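Local coordinates for ubiquitin-conjugating enzyme-like protein (Leishmania mexicana, PDB 6ZM3), which probably serves as a ubiquitin-conjugating enzyme variant of the UBE2V type, pairing with an active conjugating enzyme in the building of ubiquitin chains, at residues R12-L17 with I40-W45; V50-T55 with E119-M124; T55-R60 with L132-E137; N86-D91 with P127-L132. All blocks are in the same frame, centred on the assembly; numbering follows the deposited sequence.

Interaction 1. Residues R12-L17 with I40-W45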
# COMPACT_ATOMS: atom_id res chain seq x y z
N ARG B 12 8.40 18.39 -21.54
CA ARG B 12 7.86 17.04 -21.70
C ARG B 12 7.18 16.56 -20.42
O ARG B 12 6.07 16.03 -20.47
CB ARG B 12 8.96 16.09 -22.20
CG ARG B 12 8.55 14.62 -22.18
CD ARG B 12 7.28 14.30 -22.95
NE ARG B 12 7.24 12.86 -22.82
CZ ARG B 12 7.76 12.01 -23.69
NH1 ARG B 12 8.29 12.46 -24.81
NH2 ARG B 12 7.71 10.71 -23.43
N LEU B 13 7.83 16.77 -19.27
CA LEU B 13 7.27 16.27 -18.02
C LEU B 13 6.05 17.09 -17.60
O LEU B 13 5.08 16.52 -17.10
CB LEU B 13 8.38 16.23 -16.98
CG LEU B 13 9.35 15.06 -17.15
CD1 LEU B 13 10.58 15.27 -16.29
CD2 LEU B 13 8.68 13.75 -16.78
N LEU B 14 6.06 18.40 -17.88
CA LEU B 14 4.83 19.19 -17.71
C LEU B 14 3.69 18.65 -18.57
O LEU B 14 2.54 18.69 -18.16
CB LEU B 14 5.10 20.65 -18.05
CG LEU B 14 5.81 21.45 -16.96
CD1 LEU B 14 6.53 22.67 -17.52
CD2 LEU B 14 4.84 21.87 -15.85
N GLU B 15 4.00 18.24 -19.81
CA GLU B 15 2.98 17.65 -20.68
C GLU B 15 2.38 16.40 -20.02
O GLU B 15 1.17 16.19 -19.98
CB GLU B 15 3.55 17.31 -22.06
CG GLU B 15 2.50 16.74 -23.02
CD GLU B 15 2.97 16.69 -24.46
OE1 GLU B 15 4.00 16.06 -24.72
OE2 GLU B 15 2.32 17.32 -25.32
N GLU B 16 3.24 15.50 -19.57
CA GLU B 16 2.75 14.28 -18.92
C GLU B 16 2.03 14.61 -17.61
O GLU B 16 1.06 13.95 -17.30
CB GLU B 16 3.93 13.33 -18.71
CG GLU B 16 4.48 12.80 -20.01
CD GLU B 16 5.42 11.61 -19.86
OE1 GLU B 16 5.01 10.56 -19.30
OE2 GLU B 16 6.56 11.77 -20.26
N LEU B 17 2.51 15.59 -16.84
CA LEU B 17 1.77 15.97 -15.64
C LEU B 17 0.32 16.33 -16.03
O LEU B 17 -0.64 15.87 -15.39
CB LEU B 17 2.51 17.15 -15.00
CG LEU B 17 1.88 17.75 -13.74
CD1 LEU B 17 2.01 16.78 -12.55
CD2 LEU B 17 2.53 19.10 -13.40
N ILE B 40 9.65 20.58 -8.49
CA ILE B 40 9.17 21.28 -9.67
C ILE B 40 9.90 20.75 -10.90
O ILE B 40 9.68 21.22 -12.00
CB ILE B 40 9.29 22.81 -9.50
CG1 ILE B 40 10.73 23.27 -9.30
CG2 ILE B 40 8.37 23.29 -8.37
CD1 ILE B 40 11.15 24.34 -10.25
N PHE B 41 10.80 19.78 -10.70
CA PHE B 41 11.57 19.25 -11.81
C PHE B 41 11.17 17.81 -12.08
O PHE B 41 11.70 17.19 -12.99
CB PHE B 41 13.08 19.45 -11.62
CG PHE B 41 13.56 20.87 -11.71
CD1 PHE B 41 13.53 21.56 -12.92
CD2 PHE B 41 14.01 21.53 -10.59
CE1 PHE B 41 13.93 22.89 -12.98
CE2 PHE B 41 14.43 22.84 -10.66
CZ PHE B 41 14.39 23.53 -11.85
N PHE B 42 10.18 17.32 -11.31
CA PHE B 42 9.44 16.09 -11.58
C PHE B 42 10.37 14.90 -11.79
O PHE B 42 10.17 14.14 -12.72
CB PHE B 42 8.52 16.29 -12.80
CG PHE B 42 7.84 17.63 -12.85
CD1 PHE B 42 6.94 18.01 -11.86
CD2 PHE B 42 8.06 18.51 -13.89
CE1 PHE B 42 6.28 19.23 -11.91
CE2 PHE B 42 7.40 19.73 -13.96
CZ PHE B 42 6.51 20.09 -12.97
N HIS B 43 11.33 14.68 -10.88
CA HIS B 43 12.27 13.59 -11.04
C HIS B 43 11.59 12.25 -10.80
O HIS B 43 11.73 11.32 -11.59
CB HIS B 43 13.48 13.81 -10.12
CG HIS B 43 14.37 14.92 -10.54
ND1 HIS B 43 15.32 14.77 -11.54
CD2 HIS B 43 14.49 16.18 -10.09
CE1 HIS B 43 15.99 15.89 -11.67
NE2 HIS B 43 15.49 16.76 -10.78
N TYR B 44 10.79 12.14 -9.73
CA TYR B 44 10.23 10.86 -9.36
C TYR B 44 8.72 10.81 -9.50
O TYR B 44 8.05 11.75 -9.06
CB TYR B 44 10.65 10.50 -7.93
CG TYR B 44 12.08 10.00 -7.87
CD1 TYR B 44 12.38 8.68 -8.18
CD2 TYR B 44 13.12 10.85 -7.53
CE1 TYR B 44 13.68 8.22 -8.13
CE2 TYR B 44 14.43 10.39 -7.46
CZ TYR B 44 14.71 9.07 -7.77
OH TYR B 44 16.00 8.61 -7.74
N TRP B 45 8.24 9.69 -10.05
CA TRP B 45 6.83 9.40 -10.23
C TRP B 45 6.48 8.07 -9.58
O TRP B 45 7.29 7.15 -9.59
CB TRP B 45 6.49 9.42 -11.73
CG TRP B 45 6.79 10.73 -12.39
CD1 TRP B 45 8.01 11.28 -12.63
CD2 TRP B 45 5.82 11.64 -12.95
NE1 TRP B 45 7.88 12.49 -13.25
CE2 TRP B 45 6.54 12.74 -13.44
CE3 TRP B 45 4.42 11.64 -13.01
CZ2 TRP B 45 5.91 13.82 -14.08
CZ3 TRP B 45 3.80 12.73 -13.59
CH2 TRP B 45 4.54 13.80 -14.13
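Leu13, Leu14 and Leu17 of helix 9-22 close round the ring of Phe42, while Leu13 and Leu17 also touch the indole of Trp45, so the contact between the segments is apolar. Leu13 CB lies 3.9 Å from Phe42 CD2, and Leu14 turns its CD2 to the ring tip, 3.8 Å from Phe42 CZ. Leu17 differs from the other two leucines in having CG anti to its backbone N (chi1 178°); its CD2 arrives at about a right angle to the Phe42 side chain, 4.0 Å from CE1. The indole meets the helix twice. Leu13 CD2 sits 3.8 Å from Trp45 NE1, and at the far end of the ring system Leu17 CA reaches the edge at Trp45 CH2, also 3.8 Å away.

Polar bonds stay within each segment. Trp45 NE1 donates to Phe42 O over 2.9 Å, coming from above the carbonyl plane, which links the indole to the backbone of Phe42 (N-H...O angle 141°); Leu13 CD1 packs on the same oxygen. On the helix Arg12 NE and Glu16 OE2 form a salt bridge of 2.9 Å, one turn apart. The carboxylate of Glu16 is held further by Tyr72 OH and by the backbone N of Met113.

Leu34 of strand 30-34 touches Leu17, Phe42 and Trp45, and Met113 of helix 113-125 touches Leu13 and Trp45. The contact thereby seats the N-terminal helix of the ubiquitin-conjugating fold against the start of strand 44-50, with strand 30-34 and helix 113-125 both packing on it.

Interaction 2. Residues V50-T55 with E119-M124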
# COMPACT_ATOMS: atom_id res chain seq x y z
N VAL B 50 -2.56 -2.48 -12.14
CA VAL B 50 -3.49 -3.50 -11.71
C VAL B 50 -3.31 -4.73 -12.61
O VAL B 50 -3.51 -4.67 -13.83
CB VAL B 50 -4.93 -2.94 -11.73
CG1 VAL B 50 -5.98 -3.93 -11.25
CG2 VAL B 50 -5.01 -1.63 -10.94
N GLY B 51 -2.88 -5.84 -11.99
CA GLY B 51 -2.56 -7.04 -12.76
C GLY B 51 -3.75 -7.46 -13.62
O GLY B 51 -4.88 -7.41 -13.17
N PRO B 52 -3.54 -7.81 -14.91
CA PRO B 52 -4.66 -8.14 -15.80
C PRO B 52 -5.44 -9.40 -15.44
O PRO B 52 -4.86 -10.33 -14.89
CB PRO B 52 -4.00 -8.34 -17.17
CG PRO B 52 -2.54 -8.61 -16.86
CD PRO B 52 -2.23 -7.86 -15.58
N PRO B 53 -6.74 -9.47 -15.81
CA PRO B 53 -7.57 -10.64 -15.54
C PRO B 53 -7.04 -11.91 -16.20
O PRO B 53 -6.33 -11.84 -17.20
CB PRO B 53 -8.90 -10.34 -16.24
CG PRO B 53 -8.90 -8.85 -16.46
CD PRO B 53 -7.44 -8.44 -16.58
N SER B 54 -7.40 -13.06 -15.62
CA SER B 54 -7.06 -14.38 -16.16
C SER B 54 -5.55 -14.53 -16.37
O SER B 54 -5.07 -15.00 -17.40
CB SER B 54 -7.86 -14.65 -17.40
OG SER B 54 -9.24 -14.53 -17.09
N THR B 55 -4.80 -14.15 -15.33
CA THR B 55 -3.36 -14.24 -15.25
C THR B 55 -3.07 -14.52 -13.77
O THR B 55 -3.98 -14.40 -12.95
CB THR B 55 -2.67 -12.95 -15.74
OG1 THR B 55 -2.86 -11.91 -14.77
CG2 THR B 55 -3.13 -12.46 -17.10
N GLU B 119 2.30 -1.09 -21.20
CA GLU B 119 3.14 -2.06 -21.89
C GLU B 119 3.72 -3.10 -20.92
O GLU B 119 3.86 -4.27 -21.30
CB GLU B 119 4.20 -1.40 -22.76
CG GLU B 119 3.62 -0.69 -24.00
CD GLU B 119 3.05 -1.62 -25.06
OE1 GLU B 119 3.74 -2.59 -25.39
OE2 GLU B 119 1.88 -1.42 -25.49
N LEU B 120 4.07 -2.69 -19.68
CA LEU B 120 4.38 -3.68 -18.64
C LEU B 120 3.16 -4.53 -18.28
O LEU B 120 3.27 -5.74 -18.05
CB LEU B 120 4.98 -2.96 -17.44
CG LEU B 120 6.40 -2.47 -17.68
CD1 LEU B 120 6.85 -1.49 -16.60
CD2 LEU B 120 7.35 -3.67 -17.74
N ARG B 121 1.97 -3.91 -18.28
CA ARG B 121 0.75 -4.65 -17.99
C ARG B 121 0.41 -5.66 -19.09
O ARG B 121 -0.02 -6.77 -18.79
CB ARG B 121 -0.42 -3.70 -17.72
CG ARG B 121 -1.61 -4.40 -17.08
CD ARG B 121 -2.71 -3.41 -16.82
NE ARG B 121 -3.99 -4.00 -16.53
CZ ARG B 121 -4.90 -4.33 -17.46
NH1 ARG B 121 -4.63 -4.23 -18.75
NH2 ARG B 121 -6.06 -4.82 -17.08
N LYS B 122 0.64 -5.30 -20.35
CA LYS B 122 0.44 -6.26 -21.43
C LYS B 122 1.44 -7.41 -21.29
O LYS B 122 1.05 -8.55 -21.51
CB LYS B 122 0.65 -5.58 -22.79
CG LYS B 122 -0.34 -4.49 -23.18
CD LYS B 122 -0.39 -4.26 -24.69
N GLU B 123 2.69 -7.13 -20.87
CA GLU B 123 3.71 -8.15 -20.68
C GLU B 123 3.21 -9.26 -19.76
O GLU B 123 3.63 -10.40 -19.90
CB GLU B 123 5.00 -7.61 -20.05
CG GLU B 123 5.95 -6.91 -21.00
CD GLU B 123 6.76 -7.78 -21.94
OE1 GLU B 123 6.57 -9.03 -21.93
OE2 GLU B 123 7.57 -7.22 -22.70
N MET B 124 2.33 -8.90 -18.81
CA MET B 124 1.79 -9.82 -17.84
C MET B 124 0.71 -10.70 -18.48
O MET B 124 0.44 -11.79 -17.99
CB MET B 124 1.18 -9.05 -16.66
CG MET B 124 2.20 -8.28 -15.88
SD MET B 124 1.44 -7.18 -14.63
CE MET B 124 2.91 -6.32 -14.09
O HOH W 1 -6.85 -5.59 -14.46
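Pro52 rests against Arg121 and Met124 in the ubiquitin-conjugating (UBC) fold, where the loop that follows strand 44-50 meets helix 113-125. Arg121 has the largest share of the contact. From CB its chain leaves anti to the backbone N (chi1 -165°) and stays extended as far as NE, sliding past Pro52 in the opposite direction. Arg121 CG lies 3.8 Å from Pro52 CD. CD passes Val50 O, and Arg121 NE then donates to that oxygen of Val50 over 2.8 Å, meeting it nearly along the C=O axis although the N-H...O angle is only 144°. Beyond NE the flat guanidinium has Pro52 CB over the centre of one face. At the tip, Arg121 NH2 comes within 3.9 Å of Pro53 CD and hands a hydrogen bond to a water, 2.8 Å away, that donates in turn to Gly51 O. One side chain thus holds two successive carbonyls of the loop, one directly and one through water.

Met124 also packs on Pro52: Met124 CB stands 3.8 Å from Pro52 CG, the two side chains crossing at about a right angle. Met124 touches Phe57 and Ile49 as well. Val50 also packs on a basic side chain of another protein chain. Within the loop, Thr55 OG1 donates to Pro52 O over 2.6 Å. The same threonine, Thr55, sets its methyl CG2 3.7 Å from Met124 O, a buried carbonyl oxygen with no polar partner.

Interaction 3. Residues T55-R60 with L132-E137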
# COMPACT_ATOMS: atom_id res chain seq x y z
N THR B 55 -4.80 -14.15 -15.33
CA THR B 55 -3.36 -14.24 -15.25
C THR B 55 -3.07 -14.52 -13.77
O THR B 55 -3.98 -14.40 -12.95
CB THR B 55 -2.67 -12.95 -15.74
OG1 THR B 55 -2.86 -11.91 -14.77
CG2 THR B 55 -3.13 -12.46 -17.10
N THR B 56 -1.83 -14.89 -13.45
CA THR B 56 -1.43 -15.09 -12.06
C THR B 56 -1.08 -13.76 -11.41
O THR B 56 -0.79 -13.70 -10.22
CB THR B 56 -0.16 -15.95 -11.98
OG1 THR B 56 0.71 -15.41 -12.98
CG2 THR B 56 -0.44 -17.42 -12.24
N PHE B 57 -1.13 -12.68 -12.19
CA PHE B 57 -0.99 -11.33 -11.66
C PHE B 57 -2.34 -10.69 -11.30
O PHE B 57 -2.33 -9.60 -10.74
CB PHE B 57 -0.28 -10.43 -12.68
CG PHE B 57 1.09 -10.85 -13.13
CD1 PHE B 57 1.24 -11.72 -14.21
CD2 PHE B 57 2.24 -10.35 -12.53
CE1 PHE B 57 2.50 -12.13 -14.64
CE2 PHE B 57 3.50 -10.72 -12.99
CZ PHE B 57 3.63 -11.61 -14.04
N GLU B 58 -3.48 -11.34 -11.61
CA GLU B 58 -4.76 -10.65 -11.75
C GLU B 58 -5.13 -9.88 -10.48
O GLU B 58 -5.06 -10.42 -9.38
CB GLU B 58 -5.91 -11.56 -12.17
CG GLU B 58 -6.28 -12.64 -11.16
CD GLU B 58 -7.37 -13.61 -11.62
OE1 GLU B 58 -7.83 -14.39 -10.80
OE2 GLU B 58 -7.77 -13.57 -12.80
N TYR B 59 -5.53 -8.62 -10.69
CA TYR B 59 -6.12 -7.71 -9.71
C TYR B 59 -5.13 -7.31 -8.61
O TYR B 59 -5.50 -6.56 -7.71
CB TYR B 59 -7.48 -8.18 -9.17
CG TYR B 59 -8.42 -8.79 -10.18
CD1 TYR B 59 -8.82 -8.10 -11.31
CD2 TYR B 59 -8.92 -10.08 -10.00
CE1 TYR B 59 -9.69 -8.66 -12.23
CE2 TYR B 59 -9.77 -10.67 -10.92
CZ TYR B 59 -10.15 -9.96 -12.04
OH TYR B 59 -10.98 -10.53 -12.96
N ARG B 60 -3.87 -7.77 -8.71
CA ARG B 60 -2.88 -7.30 -7.75
C ARG B 60 -2.65 -5.81 -7.99
O ARG B 60 -2.46 -5.37 -9.13
CB ARG B 60 -1.54 -8.03 -7.84
CG ARG B 60 -1.60 -9.51 -7.44
CD ARG B 60 -0.31 -10.26 -7.65
NE ARG B 60 -0.40 -11.62 -7.09
CZ ARG B 60 0.61 -12.23 -6.50
NH1 ARG B 60 1.79 -11.63 -6.42
NH2 ARG B 60 0.46 -13.43 -5.98
N LEU B 132 3.27 -17.41 -15.11
CA LEU B 132 4.44 -17.39 -14.25
C LEU B 132 3.98 -17.35 -12.80
O LEU B 132 3.09 -16.58 -12.45
CB LEU B 132 5.33 -16.19 -14.61
CG LEU B 132 5.98 -16.25 -16.00
CD1 LEU B 132 6.67 -14.93 -16.34
CD2 LEU B 132 6.99 -17.38 -16.11
N VAL B 133 4.53 -18.24 -11.97
CA VAL B 133 4.14 -18.33 -10.57
C VAL B 133 4.62 -17.04 -9.91
O VAL B 133 5.77 -16.68 -10.08
CB VAL B 133 4.78 -19.55 -9.88
CG1 VAL B 133 4.72 -19.46 -8.35
CG2 VAL B 133 4.18 -20.85 -10.39
N GLN B 134 3.73 -16.37 -9.17
CA GLN B 134 4.06 -15.09 -8.55
C GLN B 134 4.42 -15.30 -7.07
O GLN B 134 4.01 -16.30 -6.46
CB GLN B 134 2.84 -14.17 -8.61
CG GLN B 134 2.58 -13.59 -10.00
CD GLN B 134 3.84 -13.16 -10.71
OE1 GLN B 134 4.56 -12.24 -10.29
NE2 GLN B 134 4.13 -13.87 -11.79
N PRO B 135 5.16 -14.37 -6.42
CA PRO B 135 5.36 -14.46 -4.98
C PRO B 135 4.01 -14.17 -4.32
O PRO B 135 3.05 -13.73 -4.98
CB PRO B 135 6.45 -13.41 -4.69
CG PRO B 135 6.31 -12.42 -5.83
CD PRO B 135 5.85 -13.23 -7.03
N PRO B 136 3.86 -14.45 -3.00
CA PRO B 136 2.62 -14.12 -2.31
C PRO B 136 2.26 -12.65 -2.56
O PRO B 136 3.15 -11.78 -2.67
CB PRO B 136 2.96 -14.37 -0.83
CG PRO B 136 4.03 -15.44 -0.90
CD PRO B 136 4.85 -15.10 -2.13
N GLU B 137 0.96 -12.41 -2.66
CA GLU B 137 0.42 -11.09 -2.90
C GLU B 137 0.81 -10.21 -1.72
O GLU B 137 0.61 -10.63 -0.58
CB GLU B 137 -1.11 -11.13 -2.95
CG GLU B 137 -1.70 -9.79 -3.41
CD GLU B 137 -3.15 -9.97 -3.85
OE1 GLU B 137 -3.65 -11.07 -3.72
OE2 GLU B 137 -3.74 -9.03 -4.34
O HOH W 2 -5.55 -9.88 -6.59
O HOH W 3 3.53 -10.40 -8.32
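Arg60 and Gln134 form the tight half of this contact, Arg60 reaching out extended from CG to NE to grip one carbonyl end-on. Arg60 NH1 and NH2 each donate to Pro135 O over 2.8 Å, with the oxygen in the guanidinium plane. Gln134 CB covers one face of that plane and the backbone of Glu137 the opposite one, so the charged group is sandwiched within the 132-137 segment. A water donates to Gln134 OE1 and accepts a weak bond from Arg60 NH1.

Gln134 bends at its second torsion (chi2 -41°), which lays its amide over a face of Phe57. Gln134 NE2 is 3.2 Å from Phe57 CZ, with ring and amide planes 32° apart. That amide is fixed at both ends: Gln134 NE2 donates to Leu132 O over 3.0 Å from above the carbonyl plane, and OE1 accepts from the backbone N of Asn86. Leu132 O takes a second bond, 2.7 Å long, from Thr56 OG1.

Glu137 marks the looser, wetter side. Its carboxylate lies alongside the aliphatic part of Arg60, with Glu137 OE2 3.8 Å from Arg60 CG, and is not in contact with the guanidinium. A water joins Glu137 OE2 to Glu58 O.

Active conjugating enzymes usually continue into further helices here; the irregular tail is consistent with a UBE2V-type variant, which lacks them. It runs on from helix 113-125 and packs on the two consecutive turns, type I then type II, in the loop between strands 44-50 and 61-67.

Interaction 4. Residues N86-D91 with P127-L132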
# COMPACT_ATOMS: atom_id res chain seq x y z
N ASN B 86 7.28 -11.83 -10.75
CA ASN B 86 8.01 -12.75 -11.61
C ASN B 86 7.60 -12.48 -13.06
O ASN B 86 6.53 -12.90 -13.53
CB ASN B 86 7.74 -14.21 -11.23
CG ASN B 86 8.43 -15.23 -12.12
OD1 ASN B 86 9.44 -14.92 -12.76
ND2 ASN B 86 7.88 -16.44 -12.17
N LEU B 87 8.46 -11.71 -13.73
CA LEU B 87 8.27 -11.26 -15.10
C LEU B 87 9.64 -11.18 -15.75
O LEU B 87 10.59 -10.69 -15.16
CB LEU B 87 7.57 -9.89 -15.06
CG LEU B 87 6.95 -9.42 -16.37
CD1 LEU B 87 5.72 -10.26 -16.71
CD2 LEU B 87 6.60 -7.92 -16.30
N PRO B 88 9.81 -11.68 -16.99
CA PRO B 88 11.13 -11.78 -17.62
C PRO B 88 11.91 -10.47 -17.69
O PRO B 88 13.08 -10.45 -17.36
CB PRO B 88 10.85 -12.35 -19.02
CG PRO B 88 9.54 -13.06 -18.86
CD PRO B 88 8.75 -12.26 -17.83
N CYS B 89 11.23 -9.36 -18.03
CA CYS B 89 11.95 -8.11 -18.21
C CYS B 89 12.27 -7.43 -16.88
O CYS B 89 12.84 -6.35 -16.86
CB CYS B 89 11.19 -7.16 -19.13
SG CYS B 89 9.53 -6.76 -18.51
N VAL B 90 11.87 -8.06 -15.77
CA VAL B 90 12.15 -7.48 -14.45
C VAL B 90 13.27 -8.26 -13.77
O VAL B 90 13.13 -9.46 -13.57
CB VAL B 90 10.88 -7.51 -13.59
CG1 VAL B 90 11.16 -6.86 -12.23
CG2 VAL B 90 9.74 -6.78 -14.29
N ASP B 91 14.35 -7.56 -13.40
CA ASP B 91 15.49 -8.20 -12.74
C ASP B 91 15.17 -8.49 -11.28
O ASP B 91 14.09 -8.15 -10.79
CB ASP B 91 16.73 -7.33 -12.74
CG ASP B 91 17.23 -6.91 -14.11
OD1 ASP B 91 16.86 -7.58 -15.08
OD2 ASP B 91 17.98 -5.93 -14.18
N PRO B 127 0.68 -14.77 -23.61
CA PRO B 127 0.41 -16.19 -23.36
C PRO B 127 1.56 -16.82 -22.58
O PRO B 127 1.33 -17.71 -21.75
CB PRO B 127 0.18 -16.76 -24.78
CG PRO B 127 -0.15 -15.54 -25.62
CD PRO B 127 0.70 -14.42 -25.04
N GLN B 128 2.79 -16.37 -22.82
CA GLN B 128 3.95 -17.02 -22.23
C GLN B 128 4.10 -16.67 -20.75
O GLN B 128 4.64 -17.46 -19.98
CB GLN B 128 5.22 -16.72 -23.03
CG GLN B 128 5.70 -15.28 -22.96
CD GLN B 128 7.21 -15.22 -23.06
OE1 GLN B 128 7.84 -16.05 -23.72
NE2 GLN B 128 7.83 -14.25 -22.40
N ASN B 129 3.63 -15.48 -20.34
CA ASN B 129 3.98 -14.93 -19.03
C ASN B 129 2.80 -15.04 -18.07
O ASN B 129 2.99 -14.99 -16.86
CB ASN B 129 4.44 -13.47 -19.10
CG ASN B 129 5.69 -13.25 -19.93
OD1 ASN B 129 6.55 -14.12 -20.01
ND2 ASN B 129 5.82 -12.08 -20.54
N ARG B 130 1.59 -15.22 -18.61
CA ARG B 130 0.36 -15.16 -17.85
C ARG B 130 0.24 -16.31 -16.83
O ARG B 130 -0.73 -16.37 -16.07
CB ARG B 130 -0.84 -14.96 -18.79
CG ARG B 130 -1.47 -16.22 -19.35
CD ARG B 130 -2.91 -15.96 -19.79
NE ARG B 130 -2.97 -15.47 -21.15
CZ ARG B 130 -3.67 -16.01 -22.16
NH1 ARG B 130 -4.43 -17.07 -21.97
NH2 ARG B 130 -3.61 -15.45 -23.36
N LYS B 131 1.23 -17.21 -16.80
CA LYS B 131 1.14 -18.34 -15.89
C LYS B 131 2.37 -18.39 -15.00
O LYS B 131 2.48 -19.34 -14.23
CB LYS B 131 1.00 -19.68 -16.64
CG LYS B 131 -0.31 -19.84 -17.38
CD LYS B 131 -0.33 -21.00 -18.36
CE LYS B 131 -1.58 -20.98 -19.22
NZ LYS B 131 -1.47 -19.98 -20.31
N LEU B 132 3.27 -17.41 -15.11
CA LEU B 132 4.44 -17.39 -14.25
C LEU B 132 3.98 -17.35 -12.80
O LEU B 132 3.09 -16.58 -12.45
CB LEU B 132 5.33 -16.19 -14.61
CG LEU B 132 5.98 -16.25 -16.00
CD1 LEU B 132 6.67 -14.93 -16.34
CD2 LEU B 132 6.99 -17.38 -16.11
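Pro88 and Asn129 approach tip to tip, the proline CG meeting the amide oxygen OD1 of Asn129 at 3.4 Å. The amide is aimed there by chi1 -62°, which places CG anti to the carbonyl carbon, and its other end is pinned, because Asn129 ND2 donates to Glu123 O near the end of helix 113-125. Gln128 NE2 adds a weak bond of 2.7 Å to Asn129 OD1, with an N-H...O angle of 120°, and lies beside Pro88 CG as well.

Leu132 crosses Pro88 obliquely, its CD1 at 3.7 Å from Pro88 CD. The same Leu132 CD1 is 3.5 Å from Asn86 O, so one methyl touches both that carbonyl and the proline ring. Two type I turns, Leu87-Val90 and Asn129-Leu132, present these residues. By sequence, Leu87-Pro88-Cys89 falls where active members of the ubiquitin-conjugating fold carry the His-Pro-Asn motif, consistent with a UBE2V-type variant.

Asn86 lies at about a right angle to Leu132. Its CG is anti to the backbone N (chi1 178°), which brings Asn86 ND2 to 3.5 Å from Leu132 CB; ND2 donates to Val133 O, the residue after Leu132. On the inner side, Leu87 CD1 comes to 4.2 Å from Asn129 CB, and the Leu87 side chain also touches Phe57 and Met124.

In the fold
Interaction 1 stands apart, its centre about 25 to 30 Å from those of the other three and on the opposite side of the chain's centre. It closes first along the chain, seating helix 9-22 at the start of strand 44-50. Interactions 2, 3 and 4 cluster, each about 10 Å from the others, centre to centre. The segments of interaction 2 alternate with those of 3 and of 4, while 4 lies within the span between the segments of 3. Thr55 and Gly51 tie 2 to 3, Glu123 and Asn129 tie 2 to 4, and Leu132 is common to 3 and 4. Helix 113-125 and its tail thus bind the 50-60 and 86-91 loops into one end of a single ubiquitin-conjugating fold.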